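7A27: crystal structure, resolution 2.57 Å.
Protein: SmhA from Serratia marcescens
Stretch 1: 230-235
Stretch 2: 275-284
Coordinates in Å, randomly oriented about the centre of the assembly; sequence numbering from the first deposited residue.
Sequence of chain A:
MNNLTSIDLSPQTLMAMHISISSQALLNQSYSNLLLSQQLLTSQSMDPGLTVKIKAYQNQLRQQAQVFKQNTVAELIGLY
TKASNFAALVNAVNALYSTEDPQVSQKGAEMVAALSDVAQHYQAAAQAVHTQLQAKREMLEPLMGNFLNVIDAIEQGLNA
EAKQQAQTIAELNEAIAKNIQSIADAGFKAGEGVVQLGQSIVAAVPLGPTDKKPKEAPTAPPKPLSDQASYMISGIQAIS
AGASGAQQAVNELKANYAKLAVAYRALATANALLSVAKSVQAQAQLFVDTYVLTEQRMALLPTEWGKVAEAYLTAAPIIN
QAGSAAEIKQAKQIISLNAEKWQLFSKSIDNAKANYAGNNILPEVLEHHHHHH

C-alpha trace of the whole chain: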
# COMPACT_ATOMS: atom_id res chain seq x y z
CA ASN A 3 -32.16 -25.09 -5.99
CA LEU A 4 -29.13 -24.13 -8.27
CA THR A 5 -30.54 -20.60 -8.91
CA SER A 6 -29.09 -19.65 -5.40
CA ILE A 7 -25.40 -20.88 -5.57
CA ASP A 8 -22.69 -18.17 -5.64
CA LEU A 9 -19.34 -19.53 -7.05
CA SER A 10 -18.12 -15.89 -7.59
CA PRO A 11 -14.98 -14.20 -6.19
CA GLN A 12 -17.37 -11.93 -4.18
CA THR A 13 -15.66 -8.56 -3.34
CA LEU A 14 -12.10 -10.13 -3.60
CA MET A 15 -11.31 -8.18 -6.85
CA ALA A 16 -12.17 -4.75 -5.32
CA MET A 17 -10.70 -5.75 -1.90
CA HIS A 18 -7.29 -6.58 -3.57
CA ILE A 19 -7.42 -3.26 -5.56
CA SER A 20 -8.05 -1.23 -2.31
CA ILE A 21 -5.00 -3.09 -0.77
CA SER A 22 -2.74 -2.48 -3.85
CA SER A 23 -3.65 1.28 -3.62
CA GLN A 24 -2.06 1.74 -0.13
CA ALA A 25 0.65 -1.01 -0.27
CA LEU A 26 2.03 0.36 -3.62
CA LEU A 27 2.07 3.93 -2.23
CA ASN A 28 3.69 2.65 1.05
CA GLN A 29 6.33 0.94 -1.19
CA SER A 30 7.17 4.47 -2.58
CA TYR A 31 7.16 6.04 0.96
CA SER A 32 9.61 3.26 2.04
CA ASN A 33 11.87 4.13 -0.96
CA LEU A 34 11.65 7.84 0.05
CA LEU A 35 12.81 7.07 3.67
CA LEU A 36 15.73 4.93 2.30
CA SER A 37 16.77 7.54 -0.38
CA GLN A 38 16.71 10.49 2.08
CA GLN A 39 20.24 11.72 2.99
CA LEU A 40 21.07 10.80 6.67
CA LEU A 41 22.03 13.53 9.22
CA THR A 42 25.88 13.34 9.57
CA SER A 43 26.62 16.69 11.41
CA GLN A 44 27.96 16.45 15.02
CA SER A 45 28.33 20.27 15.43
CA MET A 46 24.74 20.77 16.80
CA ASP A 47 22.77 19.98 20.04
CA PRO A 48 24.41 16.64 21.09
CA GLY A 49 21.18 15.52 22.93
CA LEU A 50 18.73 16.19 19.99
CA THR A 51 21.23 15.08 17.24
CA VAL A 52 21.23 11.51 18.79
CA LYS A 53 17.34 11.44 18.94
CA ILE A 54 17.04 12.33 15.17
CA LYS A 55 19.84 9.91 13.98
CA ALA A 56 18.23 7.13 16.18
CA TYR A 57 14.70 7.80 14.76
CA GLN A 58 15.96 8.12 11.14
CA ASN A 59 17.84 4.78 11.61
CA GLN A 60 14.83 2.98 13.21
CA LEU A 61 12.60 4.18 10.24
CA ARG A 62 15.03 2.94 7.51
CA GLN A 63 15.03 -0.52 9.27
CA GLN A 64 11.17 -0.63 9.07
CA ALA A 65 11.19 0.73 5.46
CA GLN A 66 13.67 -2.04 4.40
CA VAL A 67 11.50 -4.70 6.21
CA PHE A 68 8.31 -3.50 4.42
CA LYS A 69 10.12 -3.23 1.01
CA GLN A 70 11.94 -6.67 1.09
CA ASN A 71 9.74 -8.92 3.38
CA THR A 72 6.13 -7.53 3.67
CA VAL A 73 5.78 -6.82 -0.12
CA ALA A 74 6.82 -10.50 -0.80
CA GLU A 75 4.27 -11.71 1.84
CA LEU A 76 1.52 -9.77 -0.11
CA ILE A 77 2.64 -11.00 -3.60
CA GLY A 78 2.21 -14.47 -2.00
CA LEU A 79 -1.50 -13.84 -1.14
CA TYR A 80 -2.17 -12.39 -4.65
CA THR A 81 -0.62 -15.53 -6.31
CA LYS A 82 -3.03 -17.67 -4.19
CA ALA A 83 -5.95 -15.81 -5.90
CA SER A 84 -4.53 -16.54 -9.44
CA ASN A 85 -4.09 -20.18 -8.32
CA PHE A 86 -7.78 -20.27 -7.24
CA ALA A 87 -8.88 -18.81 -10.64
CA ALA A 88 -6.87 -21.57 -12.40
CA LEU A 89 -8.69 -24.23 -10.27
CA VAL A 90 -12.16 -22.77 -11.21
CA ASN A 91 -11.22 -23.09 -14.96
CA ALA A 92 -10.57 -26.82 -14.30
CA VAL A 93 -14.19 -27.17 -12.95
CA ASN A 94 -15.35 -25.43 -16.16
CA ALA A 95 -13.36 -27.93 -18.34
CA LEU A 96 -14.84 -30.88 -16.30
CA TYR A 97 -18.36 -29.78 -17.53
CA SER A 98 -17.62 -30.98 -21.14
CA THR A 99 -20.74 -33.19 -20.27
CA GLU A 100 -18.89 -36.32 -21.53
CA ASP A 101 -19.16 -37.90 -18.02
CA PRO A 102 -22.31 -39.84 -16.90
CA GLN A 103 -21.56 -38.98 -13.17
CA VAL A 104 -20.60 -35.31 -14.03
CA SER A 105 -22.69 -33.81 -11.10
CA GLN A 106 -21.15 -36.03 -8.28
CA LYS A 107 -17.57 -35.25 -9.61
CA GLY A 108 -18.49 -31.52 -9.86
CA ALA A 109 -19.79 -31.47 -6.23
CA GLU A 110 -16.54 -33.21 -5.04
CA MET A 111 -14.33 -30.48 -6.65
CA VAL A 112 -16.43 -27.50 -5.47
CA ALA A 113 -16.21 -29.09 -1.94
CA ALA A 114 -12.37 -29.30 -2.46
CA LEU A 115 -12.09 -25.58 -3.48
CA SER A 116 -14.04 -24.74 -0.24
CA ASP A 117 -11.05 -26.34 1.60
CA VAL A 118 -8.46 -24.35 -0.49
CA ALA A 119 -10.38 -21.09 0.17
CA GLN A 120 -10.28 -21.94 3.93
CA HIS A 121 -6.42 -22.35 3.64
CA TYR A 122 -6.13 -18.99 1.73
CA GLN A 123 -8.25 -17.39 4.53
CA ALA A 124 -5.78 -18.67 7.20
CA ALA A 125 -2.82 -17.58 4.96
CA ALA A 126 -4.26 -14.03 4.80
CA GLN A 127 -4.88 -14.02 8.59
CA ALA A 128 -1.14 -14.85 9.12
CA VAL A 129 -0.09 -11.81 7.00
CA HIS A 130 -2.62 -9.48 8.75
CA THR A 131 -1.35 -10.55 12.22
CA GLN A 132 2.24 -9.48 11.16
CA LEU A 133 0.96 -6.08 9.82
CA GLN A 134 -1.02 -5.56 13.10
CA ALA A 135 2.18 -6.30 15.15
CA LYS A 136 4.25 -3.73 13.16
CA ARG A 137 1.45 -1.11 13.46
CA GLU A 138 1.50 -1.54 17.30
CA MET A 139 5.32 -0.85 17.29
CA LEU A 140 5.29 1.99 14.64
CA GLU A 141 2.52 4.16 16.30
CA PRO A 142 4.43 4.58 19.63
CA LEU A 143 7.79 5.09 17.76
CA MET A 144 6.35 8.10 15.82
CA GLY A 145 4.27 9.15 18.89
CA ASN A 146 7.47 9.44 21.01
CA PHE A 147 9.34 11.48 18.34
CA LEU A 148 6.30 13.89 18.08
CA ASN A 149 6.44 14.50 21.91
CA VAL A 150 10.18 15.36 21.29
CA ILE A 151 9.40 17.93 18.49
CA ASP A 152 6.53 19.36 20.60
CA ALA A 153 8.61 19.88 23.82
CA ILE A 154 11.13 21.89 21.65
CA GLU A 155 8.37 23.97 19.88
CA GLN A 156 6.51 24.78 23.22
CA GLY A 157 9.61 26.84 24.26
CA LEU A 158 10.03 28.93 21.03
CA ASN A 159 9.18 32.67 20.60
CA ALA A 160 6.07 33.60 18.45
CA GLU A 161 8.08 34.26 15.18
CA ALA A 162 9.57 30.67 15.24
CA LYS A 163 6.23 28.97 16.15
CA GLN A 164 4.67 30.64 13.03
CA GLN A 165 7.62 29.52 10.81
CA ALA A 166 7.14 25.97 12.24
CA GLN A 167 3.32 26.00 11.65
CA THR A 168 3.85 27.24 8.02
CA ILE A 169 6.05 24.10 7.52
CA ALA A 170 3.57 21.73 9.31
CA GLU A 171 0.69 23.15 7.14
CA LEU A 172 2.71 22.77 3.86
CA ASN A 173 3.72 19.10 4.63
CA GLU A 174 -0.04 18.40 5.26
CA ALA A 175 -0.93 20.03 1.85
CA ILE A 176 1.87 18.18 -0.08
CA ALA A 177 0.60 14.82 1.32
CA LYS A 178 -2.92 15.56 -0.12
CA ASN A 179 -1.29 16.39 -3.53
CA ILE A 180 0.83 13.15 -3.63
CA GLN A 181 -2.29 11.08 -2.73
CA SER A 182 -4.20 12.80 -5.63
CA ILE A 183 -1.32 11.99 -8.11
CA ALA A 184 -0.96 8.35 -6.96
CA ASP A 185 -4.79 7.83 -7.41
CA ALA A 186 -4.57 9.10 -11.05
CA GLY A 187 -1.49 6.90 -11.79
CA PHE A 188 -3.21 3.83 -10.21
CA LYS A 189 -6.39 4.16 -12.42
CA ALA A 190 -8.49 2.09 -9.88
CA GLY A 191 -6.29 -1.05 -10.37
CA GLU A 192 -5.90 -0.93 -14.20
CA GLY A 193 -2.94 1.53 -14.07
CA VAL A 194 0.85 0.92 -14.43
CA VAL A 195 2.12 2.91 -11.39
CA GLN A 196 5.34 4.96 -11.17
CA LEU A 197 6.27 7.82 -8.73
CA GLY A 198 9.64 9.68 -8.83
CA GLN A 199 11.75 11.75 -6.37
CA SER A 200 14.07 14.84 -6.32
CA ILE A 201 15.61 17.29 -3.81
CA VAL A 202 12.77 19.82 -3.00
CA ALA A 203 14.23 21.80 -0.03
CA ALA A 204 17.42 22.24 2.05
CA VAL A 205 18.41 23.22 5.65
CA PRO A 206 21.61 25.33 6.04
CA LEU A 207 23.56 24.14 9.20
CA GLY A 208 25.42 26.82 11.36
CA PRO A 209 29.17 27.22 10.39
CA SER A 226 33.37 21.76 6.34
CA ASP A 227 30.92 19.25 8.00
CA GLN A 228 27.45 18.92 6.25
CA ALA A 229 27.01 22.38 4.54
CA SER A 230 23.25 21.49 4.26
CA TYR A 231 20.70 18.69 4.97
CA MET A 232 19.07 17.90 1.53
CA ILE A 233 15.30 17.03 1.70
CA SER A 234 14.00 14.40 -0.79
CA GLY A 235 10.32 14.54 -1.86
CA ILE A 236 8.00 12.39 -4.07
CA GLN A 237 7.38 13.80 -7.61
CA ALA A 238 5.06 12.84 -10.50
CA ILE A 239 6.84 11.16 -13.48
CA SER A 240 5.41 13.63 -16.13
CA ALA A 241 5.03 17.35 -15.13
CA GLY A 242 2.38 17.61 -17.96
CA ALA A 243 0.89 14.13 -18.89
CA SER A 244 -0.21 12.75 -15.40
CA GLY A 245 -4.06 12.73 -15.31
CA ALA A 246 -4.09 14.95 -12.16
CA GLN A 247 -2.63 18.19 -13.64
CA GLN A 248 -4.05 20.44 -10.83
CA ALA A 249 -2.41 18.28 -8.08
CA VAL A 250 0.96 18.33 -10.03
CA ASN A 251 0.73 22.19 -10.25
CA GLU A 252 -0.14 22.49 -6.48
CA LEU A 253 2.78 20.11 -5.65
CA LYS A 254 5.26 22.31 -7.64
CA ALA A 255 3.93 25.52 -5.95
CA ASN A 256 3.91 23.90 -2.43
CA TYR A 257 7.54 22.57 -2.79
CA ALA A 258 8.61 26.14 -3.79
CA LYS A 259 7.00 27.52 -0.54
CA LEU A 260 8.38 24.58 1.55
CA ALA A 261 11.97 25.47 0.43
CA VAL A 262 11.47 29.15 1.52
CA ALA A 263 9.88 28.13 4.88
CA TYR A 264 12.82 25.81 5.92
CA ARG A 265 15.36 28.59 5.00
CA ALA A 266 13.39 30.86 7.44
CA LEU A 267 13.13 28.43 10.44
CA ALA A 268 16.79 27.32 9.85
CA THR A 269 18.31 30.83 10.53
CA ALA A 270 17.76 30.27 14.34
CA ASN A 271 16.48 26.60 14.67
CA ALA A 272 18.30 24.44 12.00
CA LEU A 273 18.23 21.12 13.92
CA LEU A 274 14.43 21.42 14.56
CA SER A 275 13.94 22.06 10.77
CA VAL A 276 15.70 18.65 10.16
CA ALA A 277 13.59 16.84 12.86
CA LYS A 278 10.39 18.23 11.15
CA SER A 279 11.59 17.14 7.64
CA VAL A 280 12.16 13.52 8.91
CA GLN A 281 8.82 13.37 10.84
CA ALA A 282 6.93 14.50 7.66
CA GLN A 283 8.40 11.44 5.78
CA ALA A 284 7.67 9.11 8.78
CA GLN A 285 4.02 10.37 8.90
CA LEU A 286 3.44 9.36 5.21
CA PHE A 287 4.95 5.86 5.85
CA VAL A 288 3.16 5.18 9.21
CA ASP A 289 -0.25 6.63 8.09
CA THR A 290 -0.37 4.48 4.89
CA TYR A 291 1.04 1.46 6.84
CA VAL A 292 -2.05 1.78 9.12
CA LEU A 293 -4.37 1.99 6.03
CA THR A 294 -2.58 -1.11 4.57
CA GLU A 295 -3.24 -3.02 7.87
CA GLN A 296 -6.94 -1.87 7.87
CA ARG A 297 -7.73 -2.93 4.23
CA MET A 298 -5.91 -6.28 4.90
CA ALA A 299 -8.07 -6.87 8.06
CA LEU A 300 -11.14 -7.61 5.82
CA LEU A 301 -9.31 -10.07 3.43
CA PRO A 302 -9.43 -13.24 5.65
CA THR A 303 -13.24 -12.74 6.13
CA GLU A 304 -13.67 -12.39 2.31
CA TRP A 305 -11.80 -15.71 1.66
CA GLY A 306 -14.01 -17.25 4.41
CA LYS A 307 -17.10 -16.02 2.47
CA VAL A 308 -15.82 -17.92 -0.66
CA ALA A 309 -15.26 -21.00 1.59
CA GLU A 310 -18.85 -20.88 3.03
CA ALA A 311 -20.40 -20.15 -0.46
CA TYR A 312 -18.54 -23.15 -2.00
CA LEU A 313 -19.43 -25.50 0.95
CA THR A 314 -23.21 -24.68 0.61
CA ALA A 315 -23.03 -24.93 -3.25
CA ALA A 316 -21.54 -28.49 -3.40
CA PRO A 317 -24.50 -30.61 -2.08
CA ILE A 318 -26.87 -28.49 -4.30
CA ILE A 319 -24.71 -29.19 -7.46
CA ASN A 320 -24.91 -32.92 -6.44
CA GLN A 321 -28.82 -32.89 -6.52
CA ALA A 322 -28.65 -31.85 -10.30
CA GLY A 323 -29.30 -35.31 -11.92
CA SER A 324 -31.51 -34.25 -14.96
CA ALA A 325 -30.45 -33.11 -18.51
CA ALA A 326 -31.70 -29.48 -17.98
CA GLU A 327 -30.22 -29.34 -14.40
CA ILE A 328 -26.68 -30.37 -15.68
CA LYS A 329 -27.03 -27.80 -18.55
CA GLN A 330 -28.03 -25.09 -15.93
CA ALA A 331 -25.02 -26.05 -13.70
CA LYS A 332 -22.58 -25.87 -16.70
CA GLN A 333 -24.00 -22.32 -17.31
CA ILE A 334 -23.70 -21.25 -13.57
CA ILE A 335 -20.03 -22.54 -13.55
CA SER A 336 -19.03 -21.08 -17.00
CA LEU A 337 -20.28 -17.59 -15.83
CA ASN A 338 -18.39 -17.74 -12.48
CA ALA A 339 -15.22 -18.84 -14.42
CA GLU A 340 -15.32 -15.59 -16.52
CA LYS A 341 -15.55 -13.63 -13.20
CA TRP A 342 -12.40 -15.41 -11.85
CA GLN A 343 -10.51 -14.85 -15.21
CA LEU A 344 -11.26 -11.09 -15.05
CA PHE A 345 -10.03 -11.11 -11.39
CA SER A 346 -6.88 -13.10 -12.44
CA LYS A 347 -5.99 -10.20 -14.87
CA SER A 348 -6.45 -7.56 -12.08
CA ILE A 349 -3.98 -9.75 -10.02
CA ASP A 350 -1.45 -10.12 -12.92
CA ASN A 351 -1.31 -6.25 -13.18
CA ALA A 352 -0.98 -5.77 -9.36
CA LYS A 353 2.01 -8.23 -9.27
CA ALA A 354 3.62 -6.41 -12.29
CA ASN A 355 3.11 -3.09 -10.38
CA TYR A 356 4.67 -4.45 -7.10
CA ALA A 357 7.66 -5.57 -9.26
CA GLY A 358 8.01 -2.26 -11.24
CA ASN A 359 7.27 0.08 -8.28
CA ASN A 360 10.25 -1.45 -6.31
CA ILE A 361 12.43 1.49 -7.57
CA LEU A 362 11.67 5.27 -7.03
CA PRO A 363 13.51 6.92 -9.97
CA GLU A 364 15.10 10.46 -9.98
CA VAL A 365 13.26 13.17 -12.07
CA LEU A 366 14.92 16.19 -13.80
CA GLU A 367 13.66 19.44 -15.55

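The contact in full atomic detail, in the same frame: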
# COMPACT_ATOMS: atom_id res chain seq x y z
N SER A 230 24.73 21.49 4.19
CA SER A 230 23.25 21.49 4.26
C SER A 230 22.63 20.09 4.19
O SER A 230 23.10 19.24 3.44
CB SER A 230 22.68 22.38 3.20
OG SER A 230 22.87 21.81 1.91
N TYR A 231 21.54 19.92 4.94
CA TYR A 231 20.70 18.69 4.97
C TYR A 231 19.72 18.77 3.78
O TYR A 231 18.81 19.64 3.82
CB TYR A 231 20.01 18.57 6.33
CG TYR A 231 19.12 17.36 6.46
CD1 TYR A 231 19.62 16.14 6.85
CD2 TYR A 231 17.78 17.44 6.15
CE1 TYR A 231 18.81 15.02 6.92
CE2 TYR A 231 16.94 16.33 6.24
CZ TYR A 231 17.47 15.11 6.60
OH TYR A 231 16.65 14.01 6.69
N MET A 232 19.90 17.91 2.77
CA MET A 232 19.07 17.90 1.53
C MET A 232 17.82 17.04 1.71
O MET A 232 17.95 15.83 1.99
CB MET A 232 19.87 17.38 0.33
CG MET A 232 21.13 18.20 0.09
SD MET A 232 20.70 19.90 -0.43
CE MET A 232 20.98 19.71 -2.20
N ILE A 233 16.64 17.65 1.50
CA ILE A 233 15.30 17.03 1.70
C ILE A 233 14.78 16.47 0.38
O ILE A 233 14.61 17.23 -0.60
CB ILE A 233 14.32 18.05 2.30
CG1 ILE A 233 14.84 18.59 3.63
CG2 ILE A 233 12.93 17.44 2.42
CD1 ILE A 233 14.09 19.78 4.20
N SER A 234 14.54 15.16 0.37
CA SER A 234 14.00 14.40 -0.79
C SER A 234 12.47 14.41 -0.68
O SER A 234 11.95 14.33 0.46
CB SER A 234 14.57 13.00 -0.85
OG SER A 234 16.00 13.02 -0.89
N GLY A 235 11.79 14.55 -1.81
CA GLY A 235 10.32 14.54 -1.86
C GLY A 235 9.84 13.76 -3.07
O GLY A 235 10.58 13.74 -4.09
N SER A 275 14.31 22.12 12.21
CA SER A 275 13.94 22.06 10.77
C SER A 275 14.17 20.63 10.25
O SER A 275 13.26 20.07 9.59
CB SER A 275 14.73 23.07 9.96
OG SER A 275 14.55 24.39 10.47
N VAL A 276 15.33 20.04 10.57
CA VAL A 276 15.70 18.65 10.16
C VAL A 276 14.68 17.68 10.78
O VAL A 276 14.03 16.95 10.02
CB VAL A 276 17.14 18.29 10.57
CG1 VAL A 276 17.44 16.82 10.31
CG2 VAL A 276 18.17 19.17 9.87
N ALA A 277 14.52 17.71 12.10
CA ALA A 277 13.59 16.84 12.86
C ALA A 277 12.20 16.86 12.20
O ALA A 277 11.61 15.76 12.05
CB ALA A 277 13.53 17.28 14.29
N LYS A 278 11.72 18.04 11.79
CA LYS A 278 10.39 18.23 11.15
C LYS A 278 10.36 17.55 9.78
O LYS A 278 9.34 16.89 9.49
CB LYS A 278 10.05 19.71 10.97
CG LYS A 278 9.71 20.51 12.21
CD LYS A 278 8.95 21.79 11.84
CE LYS A 278 7.71 22.00 12.69
NZ LYS A 278 6.80 20.83 12.72
N SER A 279 11.43 17.72 8.99
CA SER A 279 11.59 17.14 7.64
C SER A 279 11.50 15.61 7.69
O SER A 279 10.87 15.01 6.75
CB SER A 279 12.88 17.55 7.02
OG SER A 279 13.11 16.76 5.87
N VAL A 280 12.13 15.00 8.70
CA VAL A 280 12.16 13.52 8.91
C VAL A 280 10.77 13.04 9.30
O VAL A 280 10.29 12.06 8.70
CB VAL A 280 13.19 13.10 9.99
CG1 VAL A 280 13.04 11.64 10.38
CG2 VAL A 280 14.60 13.37 9.52
N GLN A 281 10.15 13.72 10.29
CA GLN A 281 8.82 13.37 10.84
C GLN A 281 7.76 13.43 9.73
O GLN A 281 6.84 12.59 9.78
CB GLN A 281 8.49 14.29 12.01
CG GLN A 281 7.06 14.17 12.49
CD GLN A 281 6.65 12.75 12.80
OE1 GLN A 281 7.50 11.89 13.09
NE2 GLN A 281 5.35 12.52 12.73
N ALA A 282 7.89 14.36 8.78
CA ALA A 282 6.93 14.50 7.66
C ALA A 282 6.96 13.22 6.81
O ALA A 282 5.89 12.76 6.38
CB ALA A 282 7.27 15.73 6.85
N GLN A 283 8.16 12.68 6.57
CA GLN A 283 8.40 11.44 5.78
C GLN A 283 7.89 10.23 6.57
O GLN A 283 7.24 9.35 5.96
CB GLN A 283 9.88 11.33 5.42
CG GLN A 283 10.39 12.40 4.47
CD GLN A 283 11.90 12.41 4.35
OE1 GLN A 283 12.62 12.00 5.28
NE2 GLN A 283 12.37 12.85 3.19
N ALA A 284 8.13 10.19 7.88
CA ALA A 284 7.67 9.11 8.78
C ALA A 284 6.15 9.05 8.74
O ALA A 284 5.62 7.94 8.57
CB ALA A 284 8.16 9.36 10.19
O HOH W 1 14.30 14.19 6.04

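Residues 230-235 form an extended strand that lies along one side of the helix 275-284. The two N-to-C directions differ by 20°, so the segments run nearly parallel, with axes approaching to 9.7 Å. The register is described by two CA pairs: Tyr231 CA lies 7.2 Å from Val276 CA, and Ile233 CA 7.0 Å from Ser279 CA. The contact is modest, burying 285 Å² over both sides. On the helix it follows Val276, Ser279, Val280 and Gln283, the three-and-four spacing that brings successive turns to the same side.

Tyr231 has more of its surface covered by the other stretch, 80 Å², than any other residue. Its CA-to-CB bond points toward the helix; chi1 of 179° (t) extends the side chain, and chi2 of 86° sets the ring plane roughly perpendicular to the CA-CB-CG plane. That orientation presents a face to Val276, whose CG1 sits 3.9 Å from the centroid of the Tyr231 ring and only 4° off the ring normal, a nearly ideal CH-pi arrangement. With chi1 at 173° (t), Val276 also brings CG2 to 4.0 Å from Tyr231 CG, so both methyls pack against the aromatic side chain. Farther along the ring, Val280 CG2 lies obliquely to the ring, 3.6 Å from Tyr231 OH, and makes an apolar contact with Tyr231 CZ at 4.4 Å. Ser279 OG meets the ring at its edge, 3.9 Å from Tyr231 CE2.

Ile233 points its CA-to-CB bond sideways, yet its end comes nearer the helix. Its chi1 of -58° (m) places Ile233 CG1 3.4 Å from Ser279 OG, a van der Waals contact, and chi2 of 170° (t) carries CD1 onward. Ser279, directed toward the strand with chi1 of 168° (t), has its hydroxyl beside this aliphatic chain while still reaching a polar partner, water 1.

That water lies among three polar side chains: it is 2.4 Å from Tyr231 OH, a notably short separation, 2.8 Å from Ser279 OG, and 2.9 Å from Gln283 OE1, to which it donates. The water thus links strand and helix without requiring the three groups to touch directly.

Gln283 supplies the direct hydrogen bond between the stretches. Its chi1 of -66° (m) and chi2 of 169° (t) extend the chain toward the strand, and chi3 of -27° orients the amide so that NE2 donates to Ser234 O at 3.1 Å. The N-H...acceptor angle of 136° shows a bent approach. One amide therefore uses both ends, NE2 on strand backbone and OE1 on the water. Ser234 joins this bond through its carbonyl; its side chain comes no nearer than Ser234 CB to Gln283 NE2, 4.6 Å.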